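Local atomic coordinates of GTP-binding protein (PDB entry 2DBY), a protein that binds GDP through a P-loop G domain of the OBG family and probably acts as an ATPase that associates with the ribosome and its 50S subunit. Residues Met1-Val7 with Val100-Val106; Asp47-Leu53 with Thr286-Ala290; Lys178-Thr182 with Leu232-Ala236; Gly303-Ala309 with Gly351-Val356. Residue numbers count along the deposited sequence, not the author numbering.

Contact 1. Residues Met1-Val7 with Val100-Val106; sequences MLAVGIV and VAAIAHV. With FMT (formic acid), chain C.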
loop_
_atom_site.group_PDB
_atom_site.type_symbol
_atom_site.label_atom_id
_atom_site.label_comp_id
_atom_site.label_asym_id
_atom_site.label_seq_id
_atom_site.Cartn_x
_atom_site.Cartn_y
_atom_site.Cartn_z
HETATM N N MSE A 1 -0.874 11.221 -1.099
HETATM C CA MSE A 1 0.183 10.353 -1.703
HETATM C C MSE A 1 -0.242 8.888 -1.643
HETATM O O MSE A 1 -0.679 8.395 -0.586
HETATM C CB MSE A 1 1.507 10.501 -0.935
HETATM C CG MSE A 1 2.599 11.326 -1.618
HETATM SE SE MSE A 1 4.297 11.091 -0.673
HETATM C CE MSE A 1 3.735 11.835 1.033
ATOM N N LEU A 2 -0.111 8.192 -2.774
ATOM C CA LEU A 2 -0.438 6.768 -2.841
ATOM C C LEU A 2 0.803 6.102 -2.238
ATOM O O LEU A 2 1.633 5.522 -2.951
ATOM C CB LEU A 2 -0.594 6.326 -4.297
ATOM C CG LEU A 2 -1.184 4.926 -4.401
ATOM C CD1 LEU A 2 -2.556 4.899 -3.720
ATOM C CD2 LEU A 2 -1.281 4.529 -5.851
ATOM N N ALA A 3 0.935 6.190 -0.918
ATOM C CA ALA A 3 2.109 5.667 -0.263
ATOM C C ALA A 3 1.794 5.193 1.149
ATOM O O ALA A 3 0.754 5.538 1.720
ATOM C CB ALA A 3 3.196 6.757 -0.198
ATOM N N VAL A 4 2.727 4.429 1.704
ATOM C CA VAL A 4 2.594 3.892 3.060
ATOM C C VAL A 4 3.550 4.701 3.943
ATOM O O VAL A 4 4.748 4.799 3.648
ATOM C CB VAL A 4 3.012 2.418 3.126
ATOM C CG1 VAL A 4 2.919 1.899 4.580
ATOM C CG2 VAL A 4 2.132 1.587 2.178
ATOM N N GLY A 5 3.020 5.278 5.011
ATOM C CA GLY A 5 3.853 6.059 5.916
ATOM C C GLY A 5 4.355 5.156 7.039
ATOM O O GLY A 5 3.544 4.539 7.732
ATOM N N ILE A 6 5.676 5.058 7.201
ATOM C CA ILE A 6 6.271 4.226 8.242
ATOM C C ILE A 6 6.508 5.058 9.488
ATOM O O ILE A 6 7.211 6.083 9.442
ATOM C CB ILE A 6 7.621 3.607 7.782
ATOM C CG1 ILE A 6 7.379 2.788 6.501
ATOM C CG2 ILE A 6 8.202 2.708 8.920
ATOM C CD1 ILE A 6 8.562 1.965 6.056
ATOM N N VAL A 7 5.922 4.625 10.610
ATOM C CA VAL A 7 6.081 5.366 11.852
ATOM C C VAL A 7 6.707 4.504 12.919
ATOM O O VAL A 7 6.690 3.276 12.828
ATOM C CB VAL A 7 4.724 5.914 12.380
ATOM C CG1 VAL A 7 4.022 6.687 11.286
ATOM C CG2 VAL A 7 3.862 4.809 12.865
ATOM N N VAL A 100 -0.281 10.465 3.719
ATOM C CA VAL A 100 -0.108 9.101 3.212
ATOM C C VAL A 100 -1.447 8.373 3.245
ATOM O O VAL A 100 -2.350 8.777 3.970
ATOM C CB VAL A 100 0.927 8.302 4.026
ATOM C CG1 VAL A 100 2.319 8.936 3.812
ATOM C CG2 VAL A 100 0.553 8.304 5.512
ATOM N N ALA A 101 -1.557 7.301 2.465
ATOM C CA ALA A 101 -2.804 6.529 2.356
ATOM C C ALA A 101 -2.943 5.374 3.335
ATOM O O ALA A 101 -4.044 4.880 3.574
ATOM C CB ALA A 101 -2.939 6.004 0.938
ATOM N N ALA A 102 -1.819 4.929 3.872
ATOM C CA ALA A 102 -1.787 3.838 4.846
ATOM C C ALA A 102 -0.614 4.086 5.780
ATOM O O ALA A 102 0.301 4.858 5.452
ATOM C CB ALA A 102 -1.666 2.448 4.131
ATOM N N ILE A 103 -0.633 3.420 6.934
ATOM C CA ILE A 103 0.382 3.586 7.958
ATOM C C ILE A 103 0.990 2.223 8.314
ATOM O O ILE A 103 0.269 1.233 8.451
ATOM C CB ILE A 103 -0.266 4.184 9.249
ATOM C CG1 ILE A 103 -0.827 5.576 8.940
ATOM C CG2 ILE A 103 0.758 4.196 10.390
ATOM C CD1 ILE A 103 -1.628 6.198 10.089
ATOM N N ALA A 104 2.308 2.171 8.451
ATOM C CA ALA A 104 2.960 0.931 8.856
ATOM C C ALA A 104 3.720 1.351 10.120
ATOM O O ALA A 104 4.605 2.215 10.083
ATOM C CB ALA A 104 3.924 0.438 7.758
ATOM N N HIS A 105 3.372 0.739 11.242
ATOM C CA HIS A 105 3.967 1.103 12.524
ATOM C C HIS A 105 4.944 0.023 12.944
ATOM O O HIS A 105 4.555 -1.125 13.161
ATOM C CB HIS A 105 2.829 1.267 13.576
ATOM C CG HIS A 105 3.279 1.825 14.901
ATOM N ND1 HIS A 105 2.396 2.378 15.808
ATOM C CD2 HIS A 105 4.511 1.940 15.461
ATOM C CE1 HIS A 105 3.061 2.807 16.868
ATOM N NE2 HIS A 105 4.348 2.551 16.685
ATOM N N VAL A 106 6.216 0.402 13.070
ATOM C CA VAL A 106 7.265 -0.544 13.458
ATOM C C VAL A 106 7.216 -0.694 14.979
ATOM O O VAL A 106 7.294 0.286 15.713
ATOM C CB VAL A 106 8.653 -0.025 13.040
ATOM C CG1 VAL A 106 9.749 -1.028 13.456
ATOM C CG2 VAL A 106 8.666 0.216 11.510
HETATM C C FMT C . -0.533 2.924 14.722
HETATM O O1 FMT C . -0.547 2.473 15.865
HETATM O O2 FMT C . -1.680 3.390 14.150
#
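The apolar centre is built from small and branched side chains. On the face that carries V4, A102, I6 and A104, V4 CG1 lies 3.6 Å from A104 CB, and farther along I6 CG2 meets V106 CG2, also at 3.6 Å. The other face carries V7, I103 and H105: V7 CG2 touches I103 CG2 at 4.0 Å and makes a CH-pi contact over the H105 ring, 4.0 Å from its centroid. On this face G5 leaves room for V100, since a CB on G5 would clash with V100 CG2 at 2.9 Å. The backbones pair as parallel strands, V4 to V7 in register with A102 to H105. Hydrogen bonds run from G5 N to A102 O, A104 N to G5 O and V7 N to A104 O (2.8 Å each) and from V106 N to V7 O (2.9 Å). A3 O accepts from A101 N at 3.0 Å and weakly from A102 N at 3.4 Å. On the polar edge, H105 ND1 donates to formic acid O1 at 2.9 Å. The pair belongs to the parallel part of the P-loop G domain sheet. Strand 66-75 flanks strand 3-7 on its other edge; helix 14-25, which begins within the GDP-binding P-loop, packs on I6 and V106, and helix 124-156 on I103 and H105.

Contact 2. Residues Asp47-Leu53 with Thr286-Ala290; sequences DERLYAL and TFFTA
Helix 48-53 lies over strand 286-290, nearly along it: their N-to-C directions differ by 24° and the axes approach to 10.1 Å, with CA atoms 8.2 Å apart for L50-F288 and 6.9 Å for L53-A290. The F288 ring is the main bump, rising from the strand with chi1 m into a hollow of the helix surface. L53 (mt) lays CD1 over one ring face, 4.2 Å from its centroid; around the ring edge stand L50 CD2, 3.6 Å from F288 CE2, D47 OD1, 3.4 Å from F288 CZ, and R49 NE, 3.6 Å from F288 CZ. L53 CD2 also reaches A290 CB at 4.3 Å. D47 (chi1 t) is the N-cap, its OD2 accepting from R49 N at 2.9 Å, and R49 (mtm, chi4 180°) forms a salt bridge from NH2 to D47 OD1 at 2.8 Å. Two waters join the polar ends: one links D47 OD1 (2.7 Å) with T286 OG1 (3.2 Å), the other R49 NH2 (2.9 Å) with T286 OG1 (2.8 Å). T286 OG1 is also hydrogen-bonded to Y279 OH. Such helix-on-sheet packing here joins the G domain to the C-terminal, TGS-like domain.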
loop_
_atom_site.group_PDB
_atom_site.type_symbol
_atom_site.label_atom_id
_atom_site.label_comp_id
_atom_site.label_asym_id
_atom_site.label_seq_id
_atom_site.Cartn_x
_atom_site.Cartn_y
_atom_site.Cartn_z
ATOM N N ASP A 47 7.853 -9.743 -9.367
ATOM C CA ASP A 47 6.663 -10.404 -9.895
ATOM C C ASP A 47 7.092 -11.398 -10.975
ATOM O O ASP A 47 7.533 -11.003 -12.065
ATOM C CB ASP A 47 5.712 -9.341 -10.458
ATOM C CG ASP A 47 4.364 -9.916 -10.892
ATOM O OD1 ASP A 47 3.399 -9.129 -10.991
ATOM O OD2 ASP A 47 4.266 -11.143 -11.145
ATOM N N GLU A 48 7.000 -12.687 -10.640
ATOM C CA GLU A 48 7.388 -13.754 -11.562
ATOM C C GLU A 48 6.557 -13.770 -12.843
ATOM O O GLU A 48 6.996 -14.310 -13.864
ATOM C CB GLU A 48 7.266 -15.124 -10.867
ATOM C CG GLU A 48 8.366 -15.418 -9.870
ATOM C CD GLU A 48 9.693 -15.635 -10.549
ATOM O OE1 GLU A 48 9.845 -16.642 -11.277
ATOM O OE2 GLU A 48 10.581 -14.789 -10.373
ATOM N N ARG A 49 5.356 -13.200 -12.799
ATOM C CA ARG A 49 4.525 -13.182 -14.002
ATOM C C ARG A 49 5.220 -12.364 -15.087
ATOM O O ARG A 49 5.026 -12.599 -16.281
ATOM C CB ARG A 49 3.146 -12.603 -13.680
ATOM C CG ARG A 49 2.363 -13.471 -12.695
ATOM C CD ARG A 49 1.082 -12.787 -12.219
ATOM N NE ARG A 49 1.365 -11.573 -11.436
ATOM C CZ ARG A 49 0.434 -10.793 -10.897
ATOM N NH1 ARG A 49 -0.842 -11.094 -11.040
ATOM N NH2 ARG A 49 0.777 -9.690 -10.233
ATOM N N LEU A 50 6.055 -11.410 -14.681
ATOM C CA LEU A 50 6.777 -10.629 -15.673
ATOM C C LEU A 50 7.702 -11.551 -16.471
ATOM O O LEU A 50 7.829 -11.412 -17.688
ATOM C CB LEU A 50 7.631 -9.556 -14.999
ATOM C CG LEU A 50 6.851 -8.401 -14.388
ATOM C CD1 LEU A 50 7.823 -7.550 -13.555
ATOM C CD2 LEU A 50 6.238 -7.547 -15.524
ATOM N N TYR A 51 8.373 -12.472 -15.782
ATOM C CA TYR A 51 9.298 -13.380 -16.454
ATOM C C TYR A 51 8.563 -14.413 -17.285
ATOM O O TYR A 51 9.065 -14.842 -18.331
ATOM C CB TYR A 51 10.202 -14.069 -15.429
ATOM C CG TYR A 51 11.146 -13.070 -14.811
ATOM C CD1 TYR A 51 12.074 -12.396 -15.606
ATOM C CD2 TYR A 51 11.032 -12.705 -13.470
ATOM C CE1 TYR A 51 12.861 -11.374 -15.094
ATOM C CE2 TYR A 51 11.817 -11.677 -12.945
ATOM C CZ TYR A 51 12.724 -11.015 -13.769
ATOM O OH TYR A 51 13.480 -9.971 -13.280
ATOM N N ALA A 52 7.383 -14.805 -16.820
ATOM C CA ALA A 52 6.555 -15.766 -17.539
ATOM C C ALA A 52 6.147 -15.123 -18.878
ATOM O O ALA A 52 6.214 -15.766 -19.923
ATOM C CB ALA A 52 5.309 -16.125 -16.711
ATOM N N LEU A 53 5.724 -13.862 -18.839
ATOM C CA LEU A 53 5.350 -13.138 -20.061
ATOM C C LEU A 53 6.559 -12.914 -20.942
ATOM O O LEU A 53 6.476 -12.983 -22.178
ATOM C CB LEU A 53 4.721 -11.799 -19.699
ATOM C CG LEU A 53 3.305 -12.001 -19.181
ATOM C CD1 LEU A 53 2.828 -10.737 -18.451
ATOM C CD2 LEU A 53 2.393 -12.365 -20.346
ATOM N N THR A 286 -2.192 -4.981 -10.035
ATOM C CA THR A 286 -1.229 -4.881 -11.109
ATOM C C THR A 286 -1.836 -5.291 -12.447
ATOM O O THR A 286 -2.558 -6.285 -12.500
ATOM C CB THR A 286 -0.048 -5.867 -10.879
ATOM O OG1 THR A 286 0.586 -5.580 -9.623
ATOM C CG2 THR A 286 0.967 -5.780 -12.018
ATOM N N PHE A 287 -1.583 -4.515 -13.506
ATOM C CA PHE A 287 -1.991 -4.958 -14.849
ATOM C C PHE A 287 -0.706 -4.861 -15.672
ATOM O O PHE A 287 0.247 -4.161 -15.271
ATOM C CB PHE A 287 -3.158 -4.132 -15.447
ATOM C CG PHE A 287 -2.790 -2.759 -15.940
ATOM C CD1 PHE A 287 -2.171 -2.585 -17.180
ATOM C CD2 PHE A 287 -3.112 -1.630 -15.186
ATOM C CE1 PHE A 287 -1.880 -1.304 -17.665
ATOM C CE2 PHE A 287 -2.825 -0.356 -15.663
ATOM C CZ PHE A 287 -2.208 -0.188 -16.901
ATOM N N PHE A 288 -0.642 -5.577 -16.797
ATOM C CA PHE A 288 0.573 -5.597 -17.599
ATOM C C PHE A 288 0.399 -5.137 -19.035
ATOM O O PHE A 288 -0.701 -5.159 -19.564
ATOM C CB PHE A 288 1.120 -7.047 -17.725
ATOM C CG PHE A 288 1.359 -7.740 -16.412
ATOM C CD1 PHE A 288 0.385 -8.554 -15.850
ATOM C CD2 PHE A 288 2.571 -7.580 -15.745
ATOM C CE1 PHE A 288 0.615 -9.211 -14.621
ATOM C CE2 PHE A 288 2.815 -8.222 -14.524
ATOM C CZ PHE A 288 1.828 -9.044 -13.961
ATOM N N THR A 289 1.499 -4.701 -19.632
ATOM C CA THR A 289 1.517 -4.446 -21.074
ATOM C C THR A 289 2.619 -5.432 -21.480
ATOM O O THR A 289 3.660 -5.533 -20.812
ATOM C CB THR A 289 1.834 -2.984 -21.461
ATOM O OG1 THR A 289 3.024 -2.518 -20.820
ATOM C CG2 THR A 289 0.655 -2.118 -21.103
ATOM N N ALA A 290 2.400 -6.183 -22.551
ATOM C CA ALA A 290 3.381 -7.191 -22.922
ATOM C C ALA A 290 3.482 -7.390 -24.425
ATOM O O ALA A 290 2.474 -7.442 -25.124
ATOM C CB ALA A 290 3.032 -8.513 -22.252
HETATM O O HOH W 1 3.585 -6.687 -9.756
HETATM O O HOH W 2 -0.397 -7.877 -8.363
#

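Contact 3. Residues Lys178-Thr182 with Leu232-Ala236; sequences KPART and LEEGA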
loop_
_atom_site.group_PDB
_atom_site.type_symbol
_atom_site.label_atom_id
_atom_site.label_comp_id
_atom_site.label_asym_id
_atom_site.label_seq_id
_atom_site.Cartn_x
_atom_site.Cartn_y
_atom_site.Cartn_z
ATOM N N LYS A 178 -11.898 3.733 19.783
ATOM C CA LYS A 178 -11.788 2.823 18.633
ATOM C C LYS A 178 -11.519 3.584 17.325
ATOM O O LYS A 178 -12.063 4.661 17.086
ATOM C CB LYS A 178 -13.055 1.977 18.524
ATOM C CG LYS A 178 -13.236 1.129 19.804
ATOM C CD LYS A 178 -14.667 0.742 20.044
ATOM C CE LYS A 178 -14.819 0.207 21.487
ATOM N NZ LYS A 178 -16.233 -0.156 21.774
ATOM N N PRO A 179 -10.686 3.028 16.454
ATOM C CA PRO A 179 -10.371 3.714 15.193
ATOM C C PRO A 179 -11.467 3.697 14.147
ATOM O O PRO A 179 -12.235 2.740 14.071
ATOM C CB PRO A 179 -9.119 2.978 14.704
ATOM C CG PRO A 179 -9.366 1.551 15.221
ATOM C CD PRO A 179 -10.008 1.719 16.566
ATOM N N ALA A 180 -11.503 4.723 13.296
ATOM C CA ALA A 180 -12.524 4.781 12.265
ATOM C C ALA A 180 -12.416 3.568 11.334
ATOM O O ALA A 180 -13.424 3.100 10.812
ATOM C CB ALA A 180 -12.426 6.094 11.451
ATOM N N ARG A 181 -11.218 3.003 11.185
ATOM C CA ARG A 181 -11.065 1.889 10.254
ATOM C C ARG A 181 -11.841 0.618 10.656
ATOM O O ARG A 181 -12.125 -0.215 9.783
ATOM C CB ARG A 181 -9.572 1.554 10.037
ATOM C CG ARG A 181 -8.934 0.700 11.165
ATOM C CD ARG A 181 -7.382 0.694 11.006
ATOM N NE ARG A 181 -6.753 1.938 11.480
ATOM C CZ ARG A 181 -6.307 2.148 12.717
ATOM N NH1 ARG A 181 -6.391 1.211 13.652
ATOM N NH2 ARG A 181 -5.776 3.319 13.040
ATOM N N THR A 182 -12.201 0.482 11.931
ATOM C CA THR A 182 -12.970 -0.699 12.361
ATOM C C THR A 182 -14.467 -0.440 12.437
ATOM O O THR A 182 -15.229 -1.320 12.838
ATOM C CB THR A 182 -12.536 -1.244 13.726
ATOM O OG1 THR A 182 -12.598 -0.215 14.725
ATOM C CG2 THR A 182 -11.109 -1.833 13.645
ATOM N N LEU A 232 -5.959 -7.445 15.726
ATOM C CA LEU A 232 -7.339 -7.857 15.470
ATOM C C LEU A 232 -8.319 -6.828 16.011
ATOM O O LEU A 232 -9.341 -6.560 15.377
ATOM C CB LEU A 232 -7.619 -9.233 16.083
ATOM C CG LEU A 232 -8.886 -9.910 15.578
ATOM C CD1 LEU A 232 -8.778 -10.098 14.056
ATOM C CD2 LEU A 232 -9.069 -11.266 16.285
ATOM N N GLU A 233 -7.984 -6.225 17.151
ATOM C CA GLU A 233 -8.840 -5.206 17.768
ATOM C C GLU A 233 -8.803 -3.902 17.007
ATOM O O GLU A 233 -9.792 -3.181 16.940
ATOM C CB GLU A 233 -8.408 -4.921 19.205
ATOM C CG GLU A 233 -8.509 -6.114 20.114
ATOM C CD GLU A 233 -8.149 -5.773 21.537
ATOM O OE1 GLU A 233 -8.419 -6.606 22.423
ATOM O OE2 GLU A 233 -7.593 -4.679 21.774
ATOM N N GLU A 234 -7.655 -3.595 16.427
ATOM C CA GLU A 234 -7.495 -2.338 15.691
ATOM C C GLU A 234 -7.737 -2.417 14.186
ATOM O O GLU A 234 -7.615 -1.401 13.493
ATOM C CB GLU A 234 -6.079 -1.785 15.956
ATOM C CG GLU A 234 -5.801 -1.500 17.445
ATOM C CD GLU A 234 -6.828 -0.550 18.088
ATOM O OE1 GLU A 234 -7.475 -0.948 19.084
ATOM O OE2 GLU A 234 -6.994 0.585 17.614
ATOM N N GLY A 235 -8.068 -3.606 13.673
ATOM C CA GLY A 235 -8.304 -3.751 12.240
ATOM C C GLY A 235 -7.037 -3.576 11.402
ATOM O O GLY A 235 -7.102 -3.138 10.253
ATOM N N ALA A 236 -5.886 -3.926 11.977
ATOM C CA ALA A 236 -4.584 -3.808 11.285
ATOM C C ALA A 236 -4.100 -5.184 10.811
ATOM O O ALA A 236 -4.557 -6.221 11.308
ATOM C CB ALA A 236 -3.547 -3.217 12.258
HETATM O O HOH W 3 -11.761 -1.239 17.325
#
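A helix C-terminus meets a short 3-10 turn here: helix 222-234 ends against residues 180-182, in the connection between helices 161-175 and 187-195 of the G domain. Along 232-236, E233 is the first to take part. E233 O accepts from a water at 2.8 Å, and that water lies 2.9 Å from T182 OG1, a hydroxyl also hydrogen-bonded to H173. E234 makes the largest contribution. Its side chain, with chi1 and chi2 both m, folds back so that E234 OE2 lies 3.4 Å from P179 CD, while E234 OE2 remains 4.1 Å from R181 NH1, beyond salt-bridge range. R181 NH2 forms a salt bridge with E132 and R181 NE a hydrogen bond with K202 O, so R181 ties helix 124-156 and the approach to strand 204-209 to this helix end. At G235 the chain leaves the helix with positive phi (68°), and T182 CG2 sits 3.5 Å from G235 N; a CB on this glycine would lie only 2.7 Å from T182 CG2. A236 then leads into strand 237-241, with its side chain against V204. The one direct hydrogen bond between the segments runs from R181 NH1 to the last helical carbonyl, E234 O, over 2.9 Å and nearly straight at 166°.

Contact 4. Residues Gly303-Ala309 with Gly351-Val356; sequences GTKAPRA and GKDYEV
K305 and E355 form a single backbone bridge, with their CA atoms 4.3 Å apart, where the extended entry to helix 306-313 meets a loop opened by a type I turn, G351 to Y354. Two backbone hydrogen bonds flank it: V356 N donates to T304 O at 3.0 Å, and A306 N to Y354 O at 2.8 Å. K305 is the N-cap residue (phi/psi -86/166); the amide of A306, in the first helical turn, is thus met by the loop. The K305 side chain, mmtt, brings NZ 3.0 Å from E355 OE2 in a salt bridge and 3.2 Å from D353 O in a hydrogen bond. One water accepts from G303 N at 2.9 Å and donates to T304 O at 2.9 Å and V356 O at 2.7 Å. G303 has phi/psi 112/-17, where a CB would jam against the preceding carbonyl. P307 CG packs 3.4 Å from K352 CA, and A309 CB 3.7 Å from V356 CG2, against F287 of strand 284-290. Y354 OH is hydrogen-bonded to D360, K352 NZ to F321 O and T304 OG1 to R301 O. Backbone hydrogen bonds thus join helix start and loop within the C-terminal domain, and one lysine adds a salt bridge at the exposed edge.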
loop_
_atom_site.group_PDB
_atom_site.type_symbol
_atom_site.label_atom_id
_atom_site.label_comp_id
_atom_site.label_asym_id
_atom_site.label_seq_id
_atom_site.Cartn_x
_atom_site.Cartn_y
_atom_site.Cartn_z
ATOM N N GLY A 303 -10.837 -0.885 -8.717
ATOM C CA GLY A 303 -12.019 -0.118 -9.068
ATOM C C GLY A 303 -11.787 0.731 -10.303
ATOM O O GLY A 303 -12.737 1.192 -10.940
ATOM N N THR A 304 -10.517 0.929 -10.638
ATOM C CA THR A 304 -10.103 1.710 -11.800
ATOM C C THR A 304 -10.583 1.048 -13.100
ATOM O O THR A 304 -10.395 -0.156 -13.301
ATOM C CB THR A 304 -8.555 1.842 -11.841
ATOM O OG1 THR A 304 -8.100 2.518 -10.658
ATOM C CG2 THR A 304 -8.101 2.630 -13.079
ATOM N N LYS A 305 -11.214 1.838 -13.966
ATOM C CA LYS A 305 -11.733 1.352 -15.255
ATOM C C LYS A 305 -10.667 1.387 -16.337
ATOM O O LYS A 305 -9.636 2.048 -16.194
ATOM C CB LYS A 305 -12.897 2.215 -15.735
ATOM C CG LYS A 305 -13.957 2.492 -14.707
ATOM C CD LYS A 305 -14.786 1.282 -14.417
ATOM C CE LYS A 305 -16.129 1.708 -13.829
ATOM N NZ LYS A 305 -17.001 0.535 -13.585
ATOM N N ALA A 306 -10.955 0.713 -17.447
ATOM C CA ALA A 306 -10.018 0.618 -18.563
ATOM C C ALA A 306 -9.446 1.958 -19.040
ATOM O O ALA A 306 -8.252 2.071 -19.272
ATOM C CB ALA A 306 -10.683 -0.126 -19.722
ATOM N N PRO A 307 -10.299 2.993 -19.199
ATOM C CA PRO A 307 -9.813 4.302 -19.654
ATOM C C PRO A 307 -8.767 4.922 -18.734
ATOM O O PRO A 307 -7.741 5.421 -19.192
ATOM C CB PRO A 307 -11.090 5.149 -19.713
ATOM C CG PRO A 307 -12.166 4.122 -19.978
ATOM C CD PRO A 307 -11.767 2.983 -19.078
ATOM N N ARG A 308 -9.033 4.912 -17.429
ATOM C CA ARG A 308 -8.079 5.481 -16.494
ATOM C C ARG A 308 -6.832 4.620 -16.488
ATOM O O ARG A 308 -5.715 5.128 -16.410
ATOM C CB ARG A 308 -8.663 5.556 -15.089
ATOM C CG ARG A 308 -7.676 6.104 -14.060
ATOM C CD ARG A 308 -8.377 6.338 -12.743
ATOM N NE ARG A 308 -9.284 7.481 -12.829
ATOM C CZ ARG A 308 -10.341 7.660 -12.043
ATOM N NH1 ARG A 308 -10.636 6.762 -11.108
ATOM N NH2 ARG A 308 -11.092 8.747 -12.179
ATOM N N ALA A 309 -7.019 3.312 -16.587
ATOM C CA ALA A 309 -5.867 2.413 -16.621
ATOM C C ALA A 309 -4.991 2.787 -17.822
ATOM O O ALA A 309 -3.757 2.909 -17.706
ATOM C CB ALA A 309 -6.338 0.961 -16.735
ATOM N N GLY A 351 -14.692 -2.140 -22.988
ATOM C CA GLY A 351 -14.960 -0.726 -23.138
ATOM C C GLY A 351 -14.625 0.118 -21.925
ATOM O O GLY A 351 -13.906 -0.323 -21.025
ATOM N N LYS A 352 -15.176 1.331 -21.897
ATOM C CA LYS A 352 -14.932 2.292 -20.822
ATOM C C LYS A 352 -15.513 1.923 -19.455
ATOM O O LYS A 352 -15.141 2.512 -18.442
ATOM C CB LYS A 352 -15.450 3.669 -21.253
ATOM C CG LYS A 352 -15.070 4.023 -22.697
ATOM C CD LYS A 352 -15.606 5.374 -23.139
ATOM C CE LYS A 352 -15.668 5.454 -24.663
ATOM N NZ LYS A 352 -14.398 5.030 -25.329
ATOM N N ASP A 353 -16.401 0.940 -19.427
ATOM C CA ASP A 353 -17.060 0.494 -18.194
ATOM C C ASP A 353 -16.333 -0.664 -17.500
ATOM O O ASP A 353 -16.678 -1.050 -16.380
ATOM C CB ASP A 353 -18.461 0.013 -18.539
ATOM C CG ASP A 353 -18.438 -1.148 -19.543
ATOM O OD1 ASP A 353 -17.877 -0.969 -20.651
ATOM O OD2 ASP A 353 -18.967 -2.236 -19.223
ATOM N N TYR A 354 -15.341 -1.231 -18.177
ATOM C CA TYR A 354 -14.607 -2.374 -17.641
ATOM C C TYR A 354 -13.681 -2.053 -16.468
ATOM O O TYR A 354 -12.822 -1.183 -16.581
ATOM C CB TYR A 354 -13.781 -3.015 -18.757
ATOM C CG TYR A 354 -12.969 -4.181 -18.285
ATOM C CD1 TYR A 354 -13.593 -5.345 -17.832
ATOM C CD2 TYR A 354 -11.573 -4.121 -18.259
ATOM C CE1 TYR A 354 -12.856 -6.421 -17.367
ATOM C CE2 TYR A 354 -10.816 -5.198 -17.794
ATOM C CZ TYR A 354 -11.468 -6.344 -17.349
ATOM O OH TYR A 354 -10.749 -7.416 -16.880
ATOM N N GLU A 355 -13.872 -2.750 -15.347
ATOM C CA GLU A 355 -13.005 -2.571 -14.188
ATOM C C GLU A 355 -11.828 -3.538 -14.350
ATOM O O GLU A 355 -12.020 -4.759 -14.468
ATOM C CB GLU A 355 -13.767 -2.864 -12.887
ATOM C CG GLU A 355 -14.542 -1.648 -12.374
ATOM C CD GLU A 355 -15.534 -1.977 -11.271
ATOM O OE1 GLU A 355 -15.181 -2.733 -10.342
ATOM O OE2 GLU A 355 -16.672 -1.463 -11.333
ATOM N N VAL A 356 -10.613 -2.992 -14.359
ATOM C CA VAL A 356 -9.418 -3.813 -14.527
ATOM C C VAL A 356 -9.263 -4.813 -13.394
ATOM O O VAL A 356 -9.563 -4.520 -12.234
ATOM C CB VAL A 356 -8.156 -2.943 -14.615
ATOM C CG1 VAL A 356 -6.920 -3.830 -14.770
ATOM C CG2 VAL A 356 -8.263 -2.001 -15.809
HETATM O O HOH W 4 -10.044 -2.085 -11.188
#

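In the fold
Contacts 1 and 2 are buried, contact 4 partly so, and contact 3 lies at the surface. Contacts 1 and 2 reach the same extended sheet at places whose centres are about 26 Å apart: contact 1 pairs two of its strands within the G domain, whereas contact 2 lays a G-domain helix on a strand of the C-terminal domain and has no direct hydrogen bond between its segments. Contact 4 lies within that C-terminal domain and touches contact 2, F287 CB resting 3.8 Å from V356 CG1. Contact 3 lies on the opposite side of the chain's centre from contact 2. Regular backbone pairing in contact 1 shrinks to one bridge plus a lysine salt bridge in contact 4, and to a single arginine-to-carbonyl hydrogen bond in contact 3.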